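Local atomic coordinates of iron transport multicopper oxidase FET3 (Saccharomyces cerevisiae, PDB entry 1ZPU), a protein that oxidises ferrous to ferric iron with molecular oxygen, using four copper ions, as the ferroxidase partner of the permease FTR1 in high-affinity iron uptake. Residues 241-246 with 276-281; 204-209 with 248-253; 130-135 with 185-190. One frame throughout, in Å; residues are numbered along the deposited sequence.

Interaction 1: residues 241-246 with 276-281; sequences HTKNDT and MVYNKT. With NAG (2-acetamido-2-deoxy-beta-D-glucopyranose), chain B.
Tyr-278 reaches across to segment 241-246 with its phenol, whose OH accepts a nearly straight hydrogen bond from the backbone N of Lys-243 (2.9 Å, 165° at the hydrogen). Its CG stands anti to the carbonyl carbon (chi1 -76°), and the ring carries CD2 to within 3.2 Å of the Asp-245 O. A tyrosine suits this buried place: its ring packs against the backbone of the loop while its hydroxyl, the one polar atom of the side chain, has a second partner in His-208. Thr-242 sets CB against that OH and its methyl CG2 3.6 Å from CE of the extended Met-276 chain, while OG1 of Thr-242 is hydrogen-bonded to Gln-183 O and Thr-186 N. The contact ties the loop between strands 235-241 and 250-256 to the end of strand 271-277, in the second cupredoxin-like domain. Beyond the strand, Asn-279 is an N-glycosylation site, with ND2 bonded covalently to C1 of the NAG. OD1 of Asn-279 accepts from the backbone N of Thr-281, 3.0 Å away, in an Asx turn. ND2 makes a weak hydrogen bond to the Thr-246 O at 3.4 Å, and CG2 of Thr-246 sits 3.5 Å from the sugar's O7.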
loop_
_atom_site.group_PDB
_atom_site.type_symbol
_atom_site.label_atom_id
_atom_site.label_comp_id
_atom_site.label_asym_id
_atom_site.label_seq_id
_atom_site.Cartn_x
_atom_site.Cartn_y
_atom_site.Cartn_z
ATOM N N HIS A 241 -0.724 -16.801 21.963
ATOM C CA HIS A 241 -0.648 -17.153 23.370
ATOM C C HIS A 241 0.581 -18.017 23.628
ATOM O O HIS A 241 0.766 -19.069 22.995
ATOM C CB HIS A 241 -1.938 -17.828 23.860
ATOM C CG HIS A 241 -2.032 -17.945 25.359
ATOM N ND1 HIS A 241 -2.173 -16.852 26.191
ATOM C CD2 HIS A 241 -2.024 -19.031 26.171
ATOM C CE1 HIS A 241 -2.232 -17.256 27.448
ATOM N NE2 HIS A 241 -2.152 -18.574 27.464
ATOM N N THR A 242 1.409 -17.557 24.563
ATOM C CA THR A 242 2.685 -18.189 24.869
ATOM C C THR A 242 2.519 -19.410 25.780
ATOM O O THR A 242 1.535 -19.517 26.514
ATOM C CB THR A 242 3.679 -17.162 25.479
ATOM O OG1 THR A 242 3.174 -16.676 26.723
ATOM C CG2 THR A 242 3.883 -15.974 24.533
ATOM N N LYS A 243 3.497 -20.314 25.715
ATOM C CA LYS A 243 3.495 -21.580 26.430
ATOM C C LYS A 243 3.850 -21.416 27.900
ATOM O O LYS A 243 4.308 -20.356 28.311
ATOM C CB LYS A 243 4.500 -22.527 25.774
ATOM C CG LYS A 243 4.434 -22.528 24.269
ATOM C CD LYS A 243 4.790 -23.868 23.645
ATOM C CE LYS A 243 4.392 -23.846 22.163
ATOM N NZ LYS A 243 4.270 -25.191 21.500
ATOM N N ASN A 244 3.647 -22.476 28.686
ATOM C CA ASN A 244 3.955 -22.447 30.111
ATOM C C ASN A 244 5.432 -22.640 30.439
ATOM O O ASN A 244 5.892 -22.216 31.501
ATOM C CB ASN A 244 3.074 -23.430 30.884
ATOM C CG ASN A 244 1.640 -22.945 30.996
ATOM O OD1 ASN A 244 1.312 -21.858 30.513
ATOM N ND2 ASN A 244 0.776 -23.747 31.623
ATOM N N ASP A 245 6.175 -23.260 29.525
ATOM C CA ASP A 245 7.599 -23.516 29.735
ATOM C C ASP A 245 8.520 -22.366 29.318
ATOM O O ASP A 245 8.447 -21.843 28.198
ATOM C CB ASP A 245 8.016 -24.783 29.004
ATOM C CG ASP A 245 7.381 -26.017 29.580
ATOM O OD1 ASP A 245 6.899 -26.847 28.777
ATOM O OD2 ASP A 245 7.361 -26.162 30.830
ATOM N N THR A 246 9.405 -21.999 30.232
ATOM C CA THR A 246 10.471 -21.052 29.948
ATOM C C THR A 246 11.734 -21.834 29.561
ATOM O O THR A 246 12.847 -21.336 29.659
ATOM C CB THR A 246 10.676 -20.112 31.166
ATOM O OG1 THR A 246 9.497 -19.312 31.316
ATOM C CG2 THR A 246 11.871 -19.167 30.984
ATOM N N MET A 276 11.945 -15.879 19.048
ATOM C CA MET A 276 11.038 -15.779 20.181
ATOM C C MET A 276 11.726 -16.399 21.409
ATOM O O MET A 276 11.896 -17.627 21.506
ATOM C CB MET A 276 9.707 -16.459 19.877
ATOM C CG MET A 276 8.646 -16.208 20.904
ATOM S SD MET A 276 7.111 -16.953 20.359
ATOM C CE MET A 276 6.136 -16.916 21.858
ATOM N N VAL A 277 12.132 -15.523 22.327
ATOM C CA VAL A 277 12.980 -15.900 23.448
ATOM C C VAL A 277 12.210 -16.003 24.770
ATOM O O VAL A 277 11.785 -14.998 25.334
ATOM C CB VAL A 277 14.170 -14.916 23.617
ATOM C CG1 VAL A 277 15.067 -15.367 24.726
ATOM C CG2 VAL A 277 14.968 -14.789 22.328
ATOM N N TYR A 278 12.041 -17.226 25.258
ATOM C CA TYR A 278 11.450 -17.453 26.564
ATOM C C TYR A 278 12.560 -17.450 27.594
ATOM O O TYR A 278 12.350 -17.049 28.728
ATOM C CB TYR A 278 10.724 -18.801 26.618
ATOM C CG TYR A 278 9.371 -18.882 25.939
ATOM C CD1 TYR A 278 9.257 -18.862 24.552
ATOM C CD2 TYR A 278 8.211 -19.046 26.689
ATOM C CE1 TYR A 278 8.025 -18.960 23.935
ATOM C CE2 TYR A 278 6.970 -19.156 26.080
ATOM C CZ TYR A 278 6.885 -19.112 24.705
ATOM O OH TYR A 278 5.656 -19.220 24.099
ATOM N N ASN A 279 13.738 -17.913 27.188
ATOM C CA ASN A 279 14.875 -18.062 28.085
ATOM C C ASN A 279 16.112 -17.376 27.507
ATOM O O ASN A 279 16.641 -17.781 26.469
ATOM C CB ASN A 279 15.144 -19.543 28.348
ATOM C CG ASN A 279 16.185 -19.766 29.413
ATOM O OD1 ASN A 279 16.970 -18.871 29.733
ATOM N ND2 ASN A 279 16.177 -20.968 29.991
ATOM N N LYS A 280 16.560 -16.329 28.187
ATOM C CA LYS A 280 17.625 -15.460 27.677
ATOM C C LYS A 280 18.964 -16.159 27.594
ATOM O O LYS A 280 19.904 -15.657 26.986
ATOM C CB LYS A 280 17.762 -14.219 28.551
ATOM C CG LYS A 280 16.676 -13.183 28.306
ATOM C CD LYS A 280 17.234 -11.757 28.378
ATOM C CE LYS A 280 17.625 -11.397 29.797
ATOM N NZ LYS A 280 16.520 -11.763 30.738
ATOM N N THR A 281 19.025 -17.343 28.178
ATOM C CA THR A 281 20.272 -18.002 28.435
ATOM C C THR A 281 20.356 -19.291 27.616
ATOM O O THR A 281 21.440 -19.832 27.392
ATOM C CB THR A 281 20.358 -18.164 29.951
ATOM O OG1 THR A 281 21.511 -17.479 30.430
ATOM C CG2 THR A 281 20.317 -19.589 30.395
HETATM C C1 NAG B . 17.437 -21.424 30.527
HETATM C C2 NAG B . 17.092 -21.799 31.969
HETATM C C3 NAG B . 18.293 -22.449 32.638
HETATM C C4 NAG B . 18.712 -23.671 31.822
HETATM C C5 NAG B . 18.989 -23.213 30.393
HETATM C C6 NAG B . 19.355 -24.352 29.462
HETATM C C7 NAG B . 15.442 -20.596 33.274
HETATM C C8 NAG B . 15.413 -20.217 34.726
HETATM N N2 NAG B . 16.658 -20.641 32.725
HETATM O O3 NAG B . 17.976 -22.783 33.971
HETATM O O4 NAG B . 19.873 -24.252 32.372
HETATM O O5 NAG B . 17.850 -22.592 29.852
HETATM O O6 NAG B . 19.937 -23.758 28.327
HETATM O O7 NAG B . 14.385 -20.845 32.665
#

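Interaction 2: residues 204-209 with 248-253; sequences WIEDHE and KNFAIM
Glu-206 uses its carboxylate to continue the ladder where the strand gives out: OE2 accepts a hydrogen bond from the backbone N of Ala-251 (3.1 Å), on its anti side and somewhat out of the carboxylate plane. The backbone N of Glu-206 in turn donates to the Ala-251 O, so one residue grips both polar backbone atoms of its partner. CG anti to the backbone N (chi1 178°) and an extended chain suit glutamate to this reach. The two segments are antiparallel neighbours, strands 201-205 and 250-256, in one sheet of the second cupredoxin-like domain of this multicopper oxidase. Trp-204 and Met-253 form a hydrogen-bonded pair, and Ile-205 faces Ile-252 in the next, non-hydrogen-bonded one. On the face bearing Trp-204, Met-253 lies over the indole: its CB makes a CH-pi contact 3.7 Å from the centroid of the five-membered ring, its CG rests 3.3 Å from CZ2, and the sulfur approaches the six-membered ring obliquely. The unbranched methionine can lay CB and CG on the indole, whose NE1 is hydrogen-bonded to Asn-288 OD1, before its chain bends away.

From Ile-205 to His-208 the chain makes a type II beta turn, with Asp-207 in the left-handed backbone region (phi 55°). His-208 and Phe-250 form a T-shaped stack, planes at 82°, with the histidine supplying the edge. While NE2 engages the Tyr-278 hydroxyl, ND1 donates almost straight to the Glu-206 O at 2.8 Å. CE1, between them, points at the phenyl face, 3.6 Å from CG of Phe-250.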
loop_
_atom_site.group_PDB
_atom_site.type_symbol
_atom_site.label_atom_id
_atom_site.label_comp_id
_atom_site.label_asym_id
_atom_site.label_seq_id
_atom_site.Cartn_x
_atom_site.Cartn_y
_atom_site.Cartn_z
ATOM N N TRP A 204 5.473 -17.128 9.878
ATOM C CA TRP A 204 5.023 -18.080 10.891
ATOM C C TRP A 204 5.954 -18.170 12.094
ATOM O O TRP A 204 7.121 -17.773 12.022
ATOM C CB TRP A 204 4.804 -19.469 10.289
ATOM C CG TRP A 204 6.044 -20.234 9.906
ATOM C CD1 TRP A 204 6.668 -21.189 10.645
ATOM C CD2 TRP A 204 6.780 -20.138 8.671
ATOM N NE1 TRP A 204 7.748 -21.702 9.956
ATOM C CE2 TRP A 204 7.839 -21.074 8.742
ATOM C CE3 TRP A 204 6.648 -19.351 7.515
ATOM C CZ2 TRP A 204 8.757 -21.251 7.703
ATOM C CZ3 TRP A 204 7.566 -19.521 6.483
ATOM C CH2 TRP A 204 8.609 -20.466 6.587
ATOM N N ILE A 205 5.417 -18.711 13.189
ATOM C CA ILE A 205 6.144 -18.871 14.435
ATOM C C ILE A 205 6.186 -20.363 14.760
ATOM O O ILE A 205 5.144 -20.997 14.887
ATOM C CB ILE A 205 5.449 -18.097 15.573
ATOM C CG1 ILE A 205 5.291 -16.626 15.188
ATOM C CG2 ILE A 205 6.212 -18.225 16.870
ATOM C CD1 ILE A 205 4.390 -15.840 16.119
ATOM N N GLU A 206 7.392 -20.914 14.876
ATOM C CA GLU A 206 7.589 -22.309 15.246
ATOM C C GLU A 206 6.750 -22.670 16.461
ATOM O O GLU A 206 6.797 -21.965 17.475
ATOM C CB GLU A 206 9.066 -22.574 15.523
ATOM C CG GLU A 206 9.378 -23.980 15.950
ATOM C CD GLU A 206 10.810 -24.152 16.419
ATOM O OE1 GLU A 206 11.137 -25.257 16.907
ATOM O OE2 GLU A 206 11.606 -23.195 16.320
ATOM N N ASP A 207 5.963 -23.745 16.318
ATOM C CA ASP A 207 5.121 -24.310 17.385
ATOM C C ASP A 207 4.134 -23.360 18.060
ATOM O O ASP A 207 3.707 -23.620 19.183
ATOM C CB ASP A 207 5.982 -24.978 18.455
ATOM C CG ASP A 207 6.484 -26.318 18.021
ATOM O OD1 ASP A 207 7.723 -26.477 17.841
ATOM O OD2 ASP A 207 5.622 -27.206 17.835
ATOM N N HIS A 208 3.776 -22.267 17.392
ATOM C CA HIS A 208 2.772 -21.352 17.918
ATOM C C HIS A 208 1.722 -21.060 16.864
ATOM O O HIS A 208 2.035 -20.597 15.773
ATOM C CB HIS A 208 3.394 -20.022 18.347
ATOM C CG HIS A 208 4.221 -20.091 19.595
ATOM N ND1 HIS A 208 5.434 -20.740 19.653
ATOM C CD2 HIS A 208 4.034 -19.533 20.813
ATOM C CE1 HIS A 208 5.942 -20.610 20.864
ATOM N NE2 HIS A 208 5.109 -19.887 21.589
ATOM N N GLU A 209 0.466 -21.308 17.197
ATOM C CA GLU A 209 -0.634 -20.923 16.326
ATOM C C GLU A 209 -0.880 -19.425 16.400
ATOM O O GLU A 209 -0.515 -18.773 17.384
ATOM C CB GLU A 209 -1.905 -21.684 16.707
ATOM C CG GLU A 209 -2.028 -23.014 15.990
ATOM C CD GLU A 209 -3.108 -23.913 16.557
ATOM O OE1 GLU A 209 -3.873 -23.466 17.446
ATOM O OE2 GLU A 209 -3.186 -25.077 16.104
ATOM N N LYS A 248 12.497 -23.526 26.439
ATOM C CA LYS A 248 12.959 -23.518 25.048
ATOM C C LYS A 248 12.693 -22.195 24.331
ATOM O O LYS A 248 11.751 -21.482 24.658
ATOM C CB LYS A 248 12.287 -24.651 24.277
ATOM C CG LYS A 248 12.935 -24.942 22.944
ATOM C CD LYS A 248 11.936 -25.546 21.973
ATOM C CE LYS A 248 12.617 -25.980 20.682
ATOM N NZ LYS A 248 13.386 -27.241 20.910
ATOM N N ASN A 249 13.526 -21.871 23.348
ATOM C CA ASN A 249 13.250 -20.731 22.461
ATOM C C ASN A 249 12.761 -21.165 21.078
ATOM O O ASN A 249 13.069 -22.251 20.592
ATOM C CB ASN A 249 14.456 -19.790 22.326
ATOM C CG ASN A 249 14.875 -19.169 23.647
ATOM O OD1 ASN A 249 14.054 -18.673 24.408
ATOM N ND2 ASN A 249 16.170 -19.201 23.921
ATOM N N PHE A 250 11.997 -20.291 20.440
ATOM C CA PHE A 250 11.317 -20.633 19.199
ATOM C C PHE A 250 11.637 -19.666 18.071
ATOM O O PHE A 250 11.892 -18.489 18.297
ATOM C CB PHE A 250 9.819 -20.660 19.438
ATOM C CG PHE A 250 9.386 -21.697 20.412
ATOM C CD1 PHE A 250 9.382 -21.434 21.778
ATOM C CD2 PHE A 250 8.964 -22.949 19.969
ATOM C CE1 PHE A 250 8.970 -22.389 22.676
ATOM C CE2 PHE A 250 8.548 -23.904 20.866
ATOM C CZ PHE A 250 8.551 -23.619 22.220
ATOM N N ALA A 251 11.612 -20.180 16.852
ATOM C CA ALA A 251 11.973 -19.394 15.683
ATOM C C ALA A 251 10.784 -18.592 15.154
ATOM O O ALA A 251 9.691 -19.144 14.972
ATOM C CB ALA A 251 12.500 -20.306 14.612
ATOM N N ILE A 252 10.991 -17.291 14.951
ATOM C CA ILE A 252 10.057 -16.431 14.222
ATOM C C ILE A 252 10.569 -16.412 12.786
ATOM O O ILE A 252 11.698 -16.013 12.523
ATOM C CB ILE A 252 10.035 -14.983 14.778
ATOM C CG1 ILE A 252 9.615 -14.950 16.245
ATOM C CG2 ILE A 252 9.116 -14.084 13.939
ATOM C CD1 ILE A 252 9.962 -13.650 16.922
ATOM N N MET A 253 9.738 -16.854 11.858
ATOM C CA MET A 253 10.193 -17.155 10.511
ATOM C C MET A 253 9.521 -16.289 9.455
ATOM O O MET A 253 8.300 -16.168 9.429
ATOM C CB MET A 253 9.905 -18.622 10.235
ATOM C CG MET A 253 10.887 -19.260 9.283
ATOM S SD MET A 253 12.477 -19.687 10.014
ATOM C CE MET A 253 12.103 -19.432 11.723
#

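Interaction 3: residues 130-135 with 185-190; sequences DYDEEL and DTTYLL. With NAG (2-acetamido-2-deoxy-beta-D-glucopyranose), chain G.
Asp-132 and Thr-187 are joined by hydrogen bonds in both directions. OD2 of Asp-132 accepts from the backbone N of Thr-187 through its anti lone pair (2.8 Å, 168° at the hydrogen), while the Thr-187 O accepts from the backbone N of Asp-132. A longer bond, 3.3 Å, runs from the Glu-133 N to the same Thr-187 O. A short-chained aspartate suits this place, where its carboxylate takes up a backbone N-H just ahead of the regular ladder. From there parallel pairing takes over: the Leu-189 N donates to the Glu-133 O at 2.7 Å, and the Leu-135 N donates to the Leu-189 O.

Apolar contacts lie on both faces. Tyr-131 has CG between the backbone N and the carbonyl carbon (chi1 56°), which sets CG 3.8 Å from CB of Leu-189; that CB lies over one ring face, a CH-pi contact. On the side of the sheet that carries Tyr-188, the aliphatic CB of Glu-133 packs 3.5 Å from CE2 of that ring, and CD2 of Leu-135 approaches CD2 of Tyr-188 at 4.0 Å.

Glu-134 forms a salt bridge with Arg-191, and glycan sugars lie against Glu-133 to Leu-135. Strand 133-142 runs parallel to 187-194, which on its other side pairs antiparallel with strand 235-241.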
loop_
_atom_site.group_PDB
_atom_site.type_symbol
_atom_site.label_atom_id
_atom_site.label_comp_id
_atom_site.label_asym_id
_atom_site.label_seq_id
_atom_site.Cartn_x
_atom_site.Cartn_y
_atom_site.Cartn_z
ATOM N N ASP A 130 -9.565 -9.901 24.252
ATOM C CA ASP A 130 -8.661 -9.637 25.367
ATOM C C ASP A 130 -7.240 -10.018 25.023
ATOM O O ASP A 130 -7.006 -11.010 24.321
ATOM C CB ASP A 130 -9.068 -10.455 26.585
ATOM C CG ASP A 130 -10.250 -9.864 27.317
ATOM O OD1 ASP A 130 -10.781 -8.822 26.862
ATOM O OD2 ASP A 130 -10.651 -10.447 28.357
ATOM N N TYR A 131 -6.295 -9.233 25.534
ATOM C CA TYR A 131 -4.877 -9.535 25.428
ATOM C C TYR A 131 -4.116 -8.850 26.561
ATOM O O TYR A 131 -4.570 -7.839 27.106
ATOM C CB TYR A 131 -4.328 -9.113 24.067
ATOM C CG TYR A 131 -4.565 -7.661 23.761
ATOM C CD1 TYR A 131 -3.684 -6.674 24.222
ATOM C CD2 TYR A 131 -5.674 -7.264 23.018
ATOM C CE1 TYR A 131 -3.905 -5.328 23.948
ATOM C CE2 TYR A 131 -5.900 -5.921 22.731
ATOM C CZ TYR A 131 -5.013 -4.963 23.200
ATOM O OH TYR A 131 -5.245 -3.638 22.925
ATOM N N ASP A 132 -2.954 -9.401 26.896
ATOM C CA ASP A 132 -2.164 -8.934 28.022
ATOM C C ASP A 132 -1.142 -7.894 27.620
ATOM O O ASP A 132 -0.910 -6.933 28.348
ATOM C CB ASP A 132 -1.453 -10.117 28.659
ATOM C CG ASP A 132 -2.415 -11.205 29.104
ATOM O OD1 ASP A 132 -3.313 -10.912 29.930
ATOM O OD2 ASP A 132 -2.264 -12.347 28.614
ATOM N N GLU A 133 -0.518 -8.108 26.465
ATOM C CA GLU A 133 0.528 -7.231 25.941
ATOM C C GLU A 133 0.317 -7.066 24.462
ATOM O O GLU A 133 -0.398 -7.848 23.832
ATOM C CB GLU A 133 1.921 -7.837 26.126
ATOM C CG GLU A 133 2.277 -8.302 27.546
ATOM C CD GLU A 133 2.712 -7.165 28.435
ATOM O OE1 GLU A 133 3.099 -6.108 27.873
ATOM O OE2 GLU A 133 2.675 -7.336 29.678
ATOM N N GLU A 134 0.980 -6.065 23.895
ATOM C CA GLU A 134 0.878 -5.800 22.471
ATOM C C GLU A 134 2.177 -5.236 21.863
ATOM O O GLU A 134 2.938 -4.523 22.526
ATOM C CB GLU A 134 -0.297 -4.869 22.219
ATOM C CG GLU A 134 -0.257 -3.599 23.041
ATOM C CD GLU A 134 -0.882 -2.428 22.298
ATOM O OE1 GLU A 134 -0.420 -2.137 21.155
ATOM O OE2 GLU A 134 -1.831 -1.811 22.854
ATOM N N LEU A 135 2.425 -5.582 20.600
ATOM C CA LEU A 135 3.581 -5.090 19.834
ATOM C C LEU A 135 3.310 -5.213 18.339
ATOM O O LEU A 135 2.281 -5.748 17.922
ATOM C CB LEU A 135 4.845 -5.886 20.165
ATOM C CG LEU A 135 4.960 -7.314 19.623
ATOM C CD1 LEU A 135 6.412 -7.714 19.506
ATOM C CD2 LEU A 135 4.198 -8.266 20.496
ATOM N N ASP A 185 2.763 -18.059 29.381
ATOM C CA ASP A 185 1.313 -17.993 29.595
ATOM C C ASP A 185 0.768 -16.571 29.452
ATOM O O ASP A 185 0.142 -16.026 30.353
ATOM C CB ASP A 185 0.936 -18.589 30.965
ATOM C CG ASP A 185 -0.570 -18.647 31.185
ATOM O OD1 ASP A 185 -1.295 -18.988 30.221
ATOM O OD2 ASP A 185 -1.034 -18.340 32.310
ATOM N N THR A 186 1.027 -15.965 28.308
ATOM C CA THR A 186 0.615 -14.590 28.066
ATOM C C THR A 186 0.049 -14.469 26.657
ATOM O O THR A 186 0.567 -15.062 25.711
ATOM C CB THR A 186 1.784 -13.600 28.308
ATOM O OG1 THR A 186 2.272 -13.759 29.646
ATOM C CG2 THR A 186 1.344 -12.168 28.118
ATOM N N THR A 187 -1.044 -13.733 26.533
ATOM C CA THR A 187 -1.631 -13.467 25.236
ATOM C C THR A 187 -1.085 -12.144 24.720
ATOM O O THR A 187 -1.269 -11.097 25.350
ATOM C CB THR A 187 -3.172 -13.397 25.301
ATOM O OG1 THR A 187 -3.701 -14.674 25.684
ATOM C CG2 THR A 187 -3.758 -13.000 23.947
ATOM N N TYR A 188 -0.408 -12.200 23.576
ATOM C CA TYR A 188 0.137 -11.010 22.928
ATOM C C TYR A 188 -0.703 -10.627 21.733
ATOM O O TYR A 188 -1.086 -11.489 20.933
ATOM C CB TYR A 188 1.570 -11.255 22.473
ATOM C CG TYR A 188 2.564 -11.270 23.597
ATOM C CD1 TYR A 188 2.768 -12.424 24.360
ATOM C CD2 TYR A 188 3.304 -10.129 23.912
ATOM C CE1 TYR A 188 3.699 -12.433 25.411
ATOM C CE2 TYR A 188 4.223 -10.126 24.955
ATOM C CZ TYR A 188 4.418 -11.276 25.696
ATOM O OH TYR A 188 5.327 -11.277 26.724
ATOM N N LEU A 189 -1.002 -9.339 21.611
ATOM C CA LEU A 189 -1.544 -8.812 20.360
ATOM C C LEU A 189 -0.363 -8.425 19.453
ATOM O O LEU A 189 0.412 -7.510 19.750
ATOM C CB LEU A 189 -2.486 -7.632 20.608
ATOM C CG LEU A 189 -3.298 -7.139 19.404
ATOM C CD1 LEU A 189 -4.483 -8.036 19.139
ATOM C CD2 LEU A 189 -3.763 -5.712 19.595
ATOM N N LEU A 190 -0.223 -9.158 18.360
ATOM C CA LEU A 190 0.904 -8.997 17.480
ATOM C C LEU A 190 0.414 -8.397 16.164
ATOM O O LEU A 190 -0.341 -9.037 15.428
ATOM C CB LEU A 190 1.552 -10.370 17.274
ATOM C CG LEU A 190 2.989 -10.500 16.781
ATOM C CD1 LEU A 190 3.379 -11.956 16.752
ATOM C CD2 LEU A 190 3.138 -9.916 15.415
HETATM C C1 NAG G . 6.074 -1.613 20.253
HETATM C C2 NAG G . 4.645 -1.097 20.316
HETATM C C3 NAG G . 4.344 -0.551 21.708
HETATM C C4 NAG G . 4.711 -1.515 22.831
HETATM C C5 NAG G . 6.089 -2.121 22.587
HETATM C C6 NAG G . 6.345 -3.297 23.517
HETATM C C7 NAG G . 3.699 -0.189 18.257
HETATM C C8 NAG G . 3.721 0.956 17.285
HETATM N N2 NAG G . 4.427 -0.028 19.359
HETATM O O3 NAG G . 2.982 -0.203 21.781
HETATM O O4 NAG G . 4.792 -0.767 24.020
HETATM O O5 NAG G . 6.225 -2.588 21.264
HETATM O O6 NAG G . 7.603 -3.851 23.209
HETATM O O7 NAG G . 3.041 -1.209 18.030
#

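How the interactions relate
All three contacts lie in the second cupredoxin-like domain, away from the copper sites. Interaction 3 comes first along the chain; interactions 1 and 2 follow, their segments alternating. The centres of interactions 1 and 2 are about 10 Å apart; that of interaction 3 lies about 14 Å from the former and 16 Å from the latter. Interaction 3 belongs to the sheet of strands 133-142, 187-194 and 235-241, interaction 2 to that of 201-205, 250-256 and 271-277. Interaction 1 bridges these sheets at one end of the sandwich. His-241 ND1 bonds to Thr-187 OG1 and Met-276 N to Phe-250 O, so the three contacts form one continuous framework of the domain; Ile-205 and Leu-190 touch between the sheets.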